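Local coordinates for 3-methyladenine dna-glycosylase (Archaeoglobus fulgidus, PDB 2JHN), which belongs to the helix-hairpin-helix superfamily of base excision DNA repair proteins and also carries an N-terminal domain related to the TATA-box binding protein, at residues A[1-5]-A[64-69]; A[32-36]-A[48-52]; A[95-101]-A[249-253]. The protein carries 1 engineered substitution. Numbering follows the deposited sequence.

Interactions 1 and 2 both reach the five-stranded antiparallel sheet of the N-terminal domain. Interaction 1 packs the loop 64-69 against an edge strand, 2-5, and two of its six touching residues are exposed. Interaction 2 pairs strands 34-41 and 44-54 further in, with no exposed touching residue. The two touch: Met1 CE lies 3.8 Å from Tyr51 OH, and Phe64 CE2 lies 3.8 Å from Val48 CG2. Interaction 3 joins two helices, its centre about 40 Å from that of interaction 1. Three of its six touching residues are buried. Stacked aromatic rings make interaction 1, backbone hydrogen bonds interaction 2, and apolar packing beside a weakly bonded tyrosine hydroxyl interaction 3.

Interaction 1 of 3, residues A[1-5]-A[64-69]; sequences MWRIE and FENREW
Residues 2-5 form an edge strand. In segment 64-69, residues 66-68 have helical phi/psi and Trp69 begins helix 69-80. Trp2 and Trp69 have the closest CA atoms, 7.8 Å apart; no hydrogen bond crosses. Trp2 (chi1 m, chi2 -95°) points toward the loop; Trp69 and Phe64 cover the same face of its indole. Its five-membered ring stacks offset on that of Trp69 (chi1 t, chi2 -124°), centroids 4.3 Å apart, planes at 16°. Trp2 CB sits 3.4 Å above the Trp69 six-membered ring centroid, a CH-pi contact. The Trp2 six-membered ring stacks offset on Phe64 (chi1 p, chi2 90°), centroids 4.3 Å apart, planes at 24°. Asn66 OD1 lies at the ring edge, 3.5 Å from Trp2 CZ2. A bound mercury (II) ion is about 4 Å from the Trp2 side chain. Arg3 turns away to a salt bridge with Glu53. Ile4 CG1 meets Trp69 CH2 edge-on at 3.6 Å. This aromatic cluster joins the edge strand to the loop and first residue of helix 69-80 in a TBP-like domain.

Interaction 2 of 3, residues A[32-36]-A[48-52]; sequences SGVWR and VMAYP
Strands 34-36 and 48-52 run antiparallel, their axes 4.7 Å apart at closest and their directions at 158°. They are the two arms of a beta hairpin. Trp35 and Ala50 form a hydrogen-bonded pair, CA to CA 5.4 Å: Trp35 N to Ala50 O is 3.1 Å and Ala50 N to Trp35 O is 2.9 Å. Arg36 and Met49 form the next, non-hydrogen-bonded pair, with CA atoms 4.2 Å apart. On one face the edge of the Trp35 indole (chi1 t, chi2 91°) meets Ala50 and Val48. The small Ala50 side chain leaves room beside it for this edge, Trp35 CE3 lying 4.1 Å from Ala50 CB. Trp35 CZ3 is 4.1 Å from Val48 CG1. Trp12 and Met16 of helix 12-17 also touch this indole. On the other face Arg36 CB rests 3.8 Å from Met49 CB, and Val34 CG2 meets Tyr51 CB at 3.9 Å. Backbone bonds thus set the register, and the side chains meet through carbon atoms. Polar ends are satisfied outside: Trp35 NE1 hydrogen-bonds to Asp28, a ligand of a bound sodium ion, Tyr51 OH to Glu61 and Arg36 NE to Lys157 O, while Arg36 forms a salt bridge with Glu31.

Interaction 3 of 3, residues A[95-101]-A[249-253]; sequences DEKLRML and RLYFN
Tyr251 lays one face of its ring over Lys97 CB, which sits 4.0 Å from the ring centroid in a CH-pi contact. The Tyr251 rotamer (chi1 m, chi2 -79°) also carries the hydroxyl to the carboxylate of Asp95. Tyr251 OH is 3.0 Å from Asp95 OD1 and 3.1 Å from OD2, and can make one weak hydrogen bond to this group. Asp95 (chi1 t) is the N-cap of helix 96-104, and its OD1 accepts from Leu98 N at 3.0 Å. Its OD2 forms a salt bridge with Arg269 of helix 259-270. The contact therefore joins the capped start of one helix to the last turn of helix 241-251, part of the helical HhH-GPD region. The nearest CA atoms are those of Lys97 and Leu250, 6.3 Å apart. Lys97 CB lies 4.1 Å from Leu250 CD2, and Lys97 CE passes 3.2 Å from Leu250 O, while the amine end leads away. One helical turn on, Leu101 CD1 meets Leu250 CD1 at 3.7 Å. Helix 274-287 packs on these two leucines, through Tyr284 on Leu101 and Leu281 on Leu250.

Interaction 1 of 3, residues A[1-5]-A[64-69]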
loop_
_atom_site.group_PDB
_atom_site.type_symbol
_atom_site.label_atom_id
_atom_site.label_comp_id
_atom_site.label_asym_id
_atom_site.label_seq_id
_atom_site.Cartn_x
_atom_site.Cartn_y
_atom_site.Cartn_z
ATOM N N MET A 1 1.870 -5.466 25.445
ATOM C CA MET A 1 1.961 -6.643 24.539
ATOM C C MET A 1 0.588 -7.122 24.184
ATOM O O MET A 1 -0.230 -7.421 25.072
ATOM C CB MET A 1 2.625 -7.839 25.227
ATOM C CG MET A 1 3.990 -7.607 25.679
ATOM S SD MET A 1 5.096 -8.209 24.451
ATOM C CE MET A 1 6.476 -7.153 24.855
ATOM N N TRP A 2 0.346 -7.223 22.886
ATOM C CA TRP A 2 -0.757 -8.006 22.372
ATOM C C TRP A 2 -0.146 -8.915 21.315
ATOM O O TRP A 2 0.947 -8.638 20.806
ATOM C CB TRP A 2 -1.833 -7.110 21.755
ATOM C CG TRP A 2 -2.468 -6.105 22.722
ATOM C CD1 TRP A 2 -3.626 -6.264 23.436
ATOM C CD2 TRP A 2 -1.980 -4.795 23.038
ATOM N NE1 TRP A 2 -3.882 -5.133 24.186
ATOM C CE2 TRP A 2 -2.891 -4.218 23.959
ATOM C CE3 TRP A 2 -0.856 -4.057 22.647
ATOM C CZ2 TRP A 2 -2.706 -2.924 24.500
ATOM C CZ3 TRP A 2 -0.670 -2.760 23.181
ATOM C CH2 TRP A 2 -1.589 -2.215 24.102
ATOM N N ARG A 3 -0.864 -9.980 20.983
ATOM C CA ARG A 3 -0.401 -10.986 20.021
ATOM C C ARG A 3 -1.463 -11.253 18.966
ATOM O O ARG A 3 -2.651 -11.387 19.288
ATOM C CB ARG A 3 -0.050 -12.295 20.734
ATOM C CG ARG A 3 1.200 -12.198 21.602
ATOM C CD ARG A 3 1.544 -13.538 22.297
ATOM N NE ARG A 3 2.934 -13.523 22.764
ATOM C CZ ARG A 3 3.347 -12.982 23.918
ATOM N NH1 ARG A 3 2.484 -12.420 24.749
ATOM N NH2 ARG A 3 4.628 -12.998 24.227
ATOM N N ILE A 4 -1.022 -11.297 17.712
ATOM C CA ILE A 4 -1.868 -11.706 16.593
ATOM C C ILE A 4 -1.469 -13.123 16.197
ATOM O O ILE A 4 -0.383 -13.335 15.665
ATOM C CB ILE A 4 -1.682 -10.778 15.355
ATOM C CG1 ILE A 4 -2.061 -9.328 15.674
ATOM C CG2 ILE A 4 -2.511 -11.309 14.147
ATOM C CD1 ILE A 4 -1.763 -8.361 14.523
ATOM N N GLU A 5 -2.359 -14.082 16.440
ATOM C CA GLU A 5 -2.075 -15.495 16.142
ATOM C C GLU A 5 -2.617 -15.894 14.781
ATOM O O GLU A 5 -3.797 -15.711 14.508
ATOM C CB GLU A 5 -2.667 -16.397 17.229
ATOM C CG GLU A 5 -2.172 -16.077 18.636
ATOM C CD GLU A 5 -0.698 -16.397 18.855
ATOM O OE1 GLU A 5 -0.029 -17.034 17.987
ATOM O OE2 GLU A 5 -0.200 -16.000 19.933
ATOM N N PHE A 64 -2.071 2.772 22.767
ATOM C CA PHE A 64 -3.536 2.710 22.762
ATOM C C PHE A 64 -4.073 1.922 23.974
ATOM O O PHE A 64 -3.327 1.220 24.658
ATOM C CB PHE A 64 -4.069 2.124 21.438
ATOM C CG PHE A 64 -3.459 0.784 21.057
ATOM C CD1 PHE A 64 -4.042 -0.411 21.483
ATOM C CD2 PHE A 64 -2.319 0.727 20.255
ATOM C CE1 PHE A 64 -3.478 -1.651 21.135
ATOM C CE2 PHE A 64 -1.750 -0.503 19.893
ATOM C CZ PHE A 64 -2.332 -1.688 20.330
ATOM N N GLU A 65 -5.368 2.057 24.237
ATOM C CA GLU A 65 -5.998 1.385 25.363
ATOM C C GLU A 65 -6.320 -0.068 25.021
ATOM O O GLU A 65 -6.480 -0.413 23.851
ATOM C CB GLU A 65 -7.266 2.140 25.786
ATOM C CG GLU A 65 -7.081 3.649 26.044
ATOM C CD GLU A 65 -5.996 3.961 27.081
ATOM O OE1 GLU A 65 -5.797 3.154 28.025
ATOM O OE2 GLU A 65 -5.339 5.020 26.953
ATOM N N ASN A 66 -6.414 -0.914 26.044
ATOM C CA ASN A 66 -6.732 -2.335 25.869
ATOM C C ASN A 66 -8.032 -2.563 25.128
ATOM O O ASN A 66 -8.156 -3.505 24.352
ATOM C CB ASN A 66 -6.814 -3.047 27.224
ATOM C CG ASN A 66 -5.585 -2.848 28.055
ATOM O OD1 ASN A 66 -4.482 -2.704 27.523
ATOM N ND2 ASN A 66 -5.755 -2.830 29.376
ATOM N N ARG A 67 -9.011 -1.706 25.395
ATOM C CA ARG A 67 -10.306 -1.797 24.733
ATOM C C ARG A 67 -10.261 -1.393 23.247
ATOM O O ARG A 67 -11.220 -1.629 22.507
ATOM C CB ARG A 67 -11.337 -0.947 25.478
ATOM C CG ARG A 67 -10.919 0.500 25.669
ATOM C CD ARG A 67 -12.093 1.352 26.114
ATOM N NE ARG A 67 -12.016 2.672 25.501
ATOM C CZ ARG A 67 -11.355 3.706 26.012
ATOM N NH1 ARG A 67 -10.707 3.596 27.173
ATOM N NH2 ARG A 67 -11.348 4.862 25.358
ATOM N N GLU A 68 -9.160 -0.768 22.828
ATOM C CA GLU A 68 -8.952 -0.396 21.422
ATOM C C GLU A 68 -8.218 -1.489 20.628
ATOM O O GLU A 68 -8.068 -1.364 19.407
ATOM C CB GLU A 68 -8.187 0.926 21.316
ATOM C CG GLU A 68 -8.904 2.123 21.938
ATOM C CD GLU A 68 -8.124 3.406 21.803
ATOM O OE1 GLU A 68 -8.589 4.303 21.072
ATOM O OE2 GLU A 68 -7.030 3.521 22.403
ATOM N N TRP A 69 -7.789 -2.555 21.314
ATOM C CA TRP A 69 -7.027 -3.644 20.682
ATOM C C TRP A 69 -7.743 -4.270 19.485
ATOM O O TRP A 69 -7.131 -4.451 18.440
ATOM C CB TRP A 69 -6.632 -4.746 21.691
ATOM C CG TRP A 69 -6.089 -6.010 21.038
ATOM C CD1 TRP A 69 -6.563 -7.278 21.202
ATOM C CD2 TRP A 69 -4.991 -6.111 20.101
ATOM N NE1 TRP A 69 -5.819 -8.164 20.453
ATOM C CE2 TRP A 69 -4.860 -7.476 19.759
ATOM C CE3 TRP A 69 -4.115 -5.179 19.516
ATOM C CZ2 TRP A 69 -3.885 -7.938 18.870
ATOM C CZ3 TRP A 69 -3.132 -5.643 18.617
ATOM C CH2 TRP A 69 -3.035 -7.008 18.306
#

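Interaction 2 of 3, residues A[32-36]-A[48-52]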
loop_
_atom_site.group_PDB
_atom_site.type_symbol
_atom_site.label_atom_id
_atom_site.label_comp_id
_atom_site.label_asym_id
_atom_site.label_seq_id
_atom_site.Cartn_x
_atom_site.Cartn_y
_atom_site.Cartn_z
ATOM N N SER A 32 15.580 -2.885 12.094
ATOM C CA SER A 32 15.894 -4.226 12.614
ATOM C C SER A 32 14.684 -5.136 12.681
ATOM O O SER A 32 14.428 -5.795 13.701
ATOM C CB SER A 32 16.620 -4.155 13.963
ATOM O OG SER A 32 17.838 -3.448 13.826
ATOM N N GLY A 33 13.916 -5.148 11.590
ATOM C CA GLY A 33 12.769 -6.041 11.461
ATOM C C GLY A 33 11.574 -5.688 12.333
ATOM O O GLY A 33 10.683 -6.504 12.499
ATOM N N VAL A 34 11.578 -4.487 12.915
ATOM C CA VAL A 34 10.443 -4.013 13.684
ATOM C C VAL A 34 9.802 -2.866 12.913
ATOM O O VAL A 34 10.460 -1.874 12.629
ATOM C CB VAL A 34 10.846 -3.531 15.112
ATOM C CG1 VAL A 34 9.649 -3.028 15.825
ATOM C CG2 VAL A 34 11.509 -4.685 15.903
ATOM N N TRP A 35 8.527 -3.037 12.570
ATOM C CA TRP A 35 7.736 -2.040 11.852
ATOM C C TRP A 35 7.048 -1.099 12.840
ATOM O O TRP A 35 6.533 -1.553 13.876
ATOM C CB TRP A 35 6.670 -2.767 11.018
ATOM C CG TRP A 35 5.612 -1.882 10.386
ATOM C CD1 TRP A 35 5.648 -1.315 9.148
ATOM C CD2 TRP A 35 4.362 -1.495 10.970
ATOM N NE1 TRP A 35 4.508 -0.580 8.930
ATOM C CE2 TRP A 35 3.699 -0.672 10.026
ATOM C CE3 TRP A 35 3.755 -1.731 12.214
ATOM C CZ2 TRP A 35 2.444 -0.117 10.262
ATOM C CZ3 TRP A 35 2.486 -1.159 12.460
ATOM C CH2 TRP A 35 1.844 -0.367 11.482
ATOM N N ARG A 36 6.993 0.195 12.518
ATOM C CA ARG A 36 6.209 1.109 13.335
ATOM C C ARG A 36 5.688 2.332 12.608
ATOM O O ARG A 36 6.267 2.779 11.607
ATOM C CB ARG A 36 6.989 1.574 14.593
ATOM C CG ARG A 36 8.079 2.563 14.324
ATOM C CD ARG A 36 8.950 2.757 15.609
ATOM N NE ARG A 36 9.751 3.961 15.458
ATOM C CZ ARG A 36 10.989 3.994 14.974
ATOM N NH1 ARG A 36 11.622 2.880 14.623
ATOM N NH2 ARG A 36 11.607 5.159 14.856
ATOM N N VAL A 48 2.076 2.581 17.362
ATOM C CA VAL A 48 1.906 1.136 17.165
ATOM C C VAL A 48 3.204 0.592 16.578
ATOM O O VAL A 48 3.792 1.216 15.699
ATOM C CB VAL A 48 0.719 0.778 16.231
ATOM C CG1 VAL A 48 0.596 -0.750 16.072
ATOM C CG2 VAL A 48 -0.603 1.317 16.790
ATOM N N MET A 49 3.660 -0.563 17.082
ATOM C CA MET A 49 4.773 -1.271 16.462
ATOM C C MET A 49 4.447 -2.759 16.431
ATOM O O MET A 49 3.634 -3.248 17.219
ATOM C CB MET A 49 6.094 -1.008 17.200
ATOM C CG MET A 49 6.215 -1.745 18.496
ATOM S SD MET A 49 7.589 -1.149 19.487
ATOM C CE MET A 49 8.957 -1.860 18.643
ATOM N N ALA A 50 5.069 -3.472 15.510
ATOM C CA ALA A 50 4.792 -4.898 15.354
ATOM C C ALA A 50 6.022 -5.619 14.832
ATOM O O ALA A 50 6.811 -5.058 14.085
ATOM C CB ALA A 50 3.589 -5.135 14.435
ATOM N N TYR A 51 6.160 -6.880 15.241
ATOM C CA TYR A 51 7.318 -7.696 14.907
ATOM C C TYR A 51 6.955 -9.133 15.291
ATOM O O TYR A 51 6.125 -9.347 16.180
ATOM C CB TYR A 51 8.573 -7.217 15.668
ATOM C CG TYR A 51 8.372 -7.176 17.173
ATOM C CD1 TYR A 51 8.632 -8.305 17.957
ATOM C CD2 TYR A 51 7.931 -6.014 17.814
ATOM C CE1 TYR A 51 8.430 -8.283 19.351
ATOM C CE2 TYR A 51 7.735 -5.975 19.209
ATOM C CZ TYR A 51 8.001 -7.128 19.968
ATOM O OH TYR A 51 7.815 -7.141 21.337
ATOM N N PRO A 52 7.542 -10.114 14.590
ATOM C CA PRO A 52 7.255 -11.516 14.835
ATOM C C PRO A 52 7.921 -12.051 16.115
ATOM O O PRO A 52 9.064 -11.698 16.415
ATOM C CB PRO A 52 7.855 -12.214 13.628
ATOM C CG PRO A 52 8.913 -11.335 13.136
ATOM C CD PRO A 52 8.498 -9.922 13.488
#

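Interaction 3 of 3, residues A[95-101]-A[249-253]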
loop_
_atom_site.group_PDB
_atom_site.type_symbol
_atom_site.label_atom_id
_atom_site.label_comp_id
_atom_site.label_asym_id
_atom_site.label_seq_id
_atom_site.Cartn_x
_atom_site.Cartn_y
_atom_site.Cartn_z
ATOM N N ASP A 95 -1.022 -22.693 -11.851
ATOM C CA ASP A 95 -0.569 -21.970 -13.024
ATOM C C ASP A 95 0.962 -21.942 -12.963
ATOM O O ASP A 95 1.531 -21.532 -11.940
ATOM C CB ASP A 95 -1.213 -20.552 -13.046
ATOM C CG ASP A 95 -0.699 -19.665 -14.166
ATOM O OD1 ASP A 95 0.534 -19.432 -14.277
ATOM O OD2 ASP A 95 -1.537 -19.136 -14.933
ATOM N N GLU A 96 1.631 -22.388 -14.035
ATOM C CA GLU A 96 3.088 -22.565 -14.000
ATOM C C GLU A 96 3.827 -21.273 -13.585
ATOM O O GLU A 96 4.726 -21.313 -12.743
ATOM C CB GLU A 96 3.639 -23.031 -15.352
ATOM C CG GLU A 96 5.109 -23.451 -15.237
ATOM C CD GLU A 96 5.717 -23.992 -16.524
ATOM O OE1 GLU A 96 4.974 -24.220 -17.498
ATOM O OE2 GLU A 96 6.961 -24.178 -16.539
ATOM N N LYS A 97 3.434 -20.159 -14.206
ATOM C CA LYS A 97 4.010 -18.835 -13.928
ATOM C C LYS A 97 3.640 -18.290 -12.534
ATOM O O LYS A 97 4.512 -17.750 -11.836
ATOM C CB LYS A 97 3.671 -17.867 -15.074
ATOM C CG LYS A 97 4.335 -18.251 -16.429
ATOM C CD LYS A 97 5.824 -18.615 -16.231
ATOM C CE LYS A 97 6.571 -18.957 -17.524
ATOM N NZ LYS A 97 5.940 -20.045 -18.313
ATOM N N LEU A 98 2.379 -18.427 -12.103
ATOM C CA LEU A 98 2.033 -18.064 -10.718
ATOM C C LEU A 98 2.795 -18.879 -9.683
ATOM O O LEU A 98 3.209 -18.341 -8.643
ATOM C CB LEU A 98 0.534 -18.135 -10.442
ATOM C CG LEU A 98 -0.301 -17.181 -11.303
ATOM C CD1 LEU A 98 -1.827 -17.339 -11.008
ATOM C CD2 LEU A 98 0.169 -15.727 -11.146
ATOM N N ARG A 99 2.988 -20.171 -9.968
ATOM C CA ARG A 99 3.716 -21.041 -9.052
ATOM C C ARG A 99 5.173 -20.581 -8.892
ATOM O O ARG A 99 5.715 -20.617 -7.786
ATOM C CB ARG A 99 3.687 -22.491 -9.554
ATOM C CG ARG A 99 4.156 -23.503 -8.511
ATOM C CD ARG A 99 3.705 -24.918 -8.907
ATOM N NE ARG A 99 4.384 -25.355 -10.122
ATOM C CZ ARG A 99 3.800 -25.514 -11.311
ATOM N NH1 ARG A 99 2.498 -25.299 -11.440
ATOM N NH2 ARG A 99 4.521 -25.908 -12.368
ATOM N N MET A 100 5.762 -20.156 -10.012
ATOM C CA MET A 100 7.092 -19.552 -10.121
ATOM C C MET A 100 7.238 -18.278 -9.264
ATOM O O MET A 100 8.255 -18.076 -8.582
ATOM C CB MET A 100 7.317 -19.218 -11.595
ATOM C CG MET A 100 8.742 -18.979 -12.037
ATOM S SD MET A 100 8.811 -19.079 -13.831
ATOM C CE MET A 100 8.832 -20.842 -14.087
ATOM N N LEU A 101 6.219 -17.427 -9.324
ATOM C CA LEU A 101 6.116 -16.202 -8.491
ATOM C C LEU A 101 5.941 -16.538 -7.013
ATOM O O LEU A 101 6.610 -15.958 -6.155
ATOM C CB LEU A 101 4.919 -15.353 -8.927
ATOM C CG LEU A 101 4.948 -14.347 -10.055
ATOM C CD1 LEU A 101 3.602 -13.640 -10.053
ATOM C CD2 LEU A 101 6.087 -13.344 -9.860
ATOM N N ARG A 249 7.035 -10.209 -19.019
ATOM C CA ARG A 249 8.183 -11.058 -18.663
ATOM C C ARG A 249 7.768 -12.473 -18.254
ATOM O O ARG A 249 8.419 -13.458 -18.634
ATOM C CB ARG A 249 9.030 -10.392 -17.571
ATOM C CG ARG A 249 10.430 -10.961 -17.448
ATOM C CD ARG A 249 11.455 -9.896 -17.096
ATOM N NE ARG A 249 12.811 -10.434 -17.206
ATOM C CZ ARG A 249 13.436 -11.083 -16.227
ATOM N NH1 ARG A 249 12.835 -11.263 -15.061
ATOM N NH2 ARG A 249 14.663 -11.547 -16.411
ATOM N N LEU A 250 6.666 -12.578 -17.514
ATOM C CA LEU A 250 6.137 -13.860 -17.085
ATOM C C LEU A 250 5.530 -14.706 -18.192
ATOM O O LEU A 250 5.769 -15.914 -18.246
ATOM C CB LEU A 250 5.081 -13.664 -15.991
ATOM C CG LEU A 250 5.578 -13.548 -14.561
ATOM C CD1 LEU A 250 4.387 -13.246 -13.672
ATOM C CD2 LEU A 250 6.278 -14.834 -14.111
ATOM N N TYR A 251 4.733 -14.080 -19.058
ATOM C CA TYR A 251 3.869 -14.815 -19.968
ATOM C C TYR A 251 4.180 -14.640 -21.447
ATOM O O TYR A 251 3.636 -15.372 -22.289
ATOM C CB TYR A 251 2.403 -14.426 -19.724
ATOM C CG TYR A 251 1.806 -14.985 -18.445
ATOM C CD1 TYR A 251 1.376 -16.317 -18.364
ATOM C CD2 TYR A 251 1.647 -14.173 -17.324
ATOM C CE1 TYR A 251 0.816 -16.832 -17.187
ATOM C CE2 TYR A 251 1.087 -14.671 -16.143
ATOM C CZ TYR A 251 0.676 -15.995 -16.069
ATOM O OH TYR A 251 0.120 -16.494 -14.912
ATOM N N PHE A 252 4.982 -13.633 -21.772
ATOM C CA PHE A 252 5.194 -13.246 -23.164
ATOM C C PHE A 252 6.680 -13.146 -23.466
ATOM O O PHE A 252 7.088 -12.431 -24.383
ATOM C CB PHE A 252 4.472 -11.923 -23.495
ATOM C CG PHE A 252 2.965 -12.021 -23.445
ATOM C CD1 PHE A 252 2.234 -12.312 -24.592
ATOM C CD2 PHE A 252 2.276 -11.827 -22.238
ATOM C CE1 PHE A 252 0.845 -12.407 -24.554
ATOM C CE2 PHE A 252 0.887 -11.917 -22.185
ATOM C CZ PHE A 252 0.164 -12.209 -23.345
ATOM N N ASN A 253 7.475 -13.857 -22.670
ATOM C CA ASN A 253 8.937 -13.896 -22.800
ATOM C C ASN A 253 9.606 -12.523 -22.976
ATOM O O ASN A 253 10.535 -12.365 -23.778
ATOM C CB ASN A 253 9.342 -14.856 -23.935
ATOM C CG ASN A 253 10.713 -15.470 -23.720
ATOM O OD1 ASN A 253 10.958 -16.137 -22.714
ATOM N ND2 ASN A 253 11.613 -15.252 -24.672
#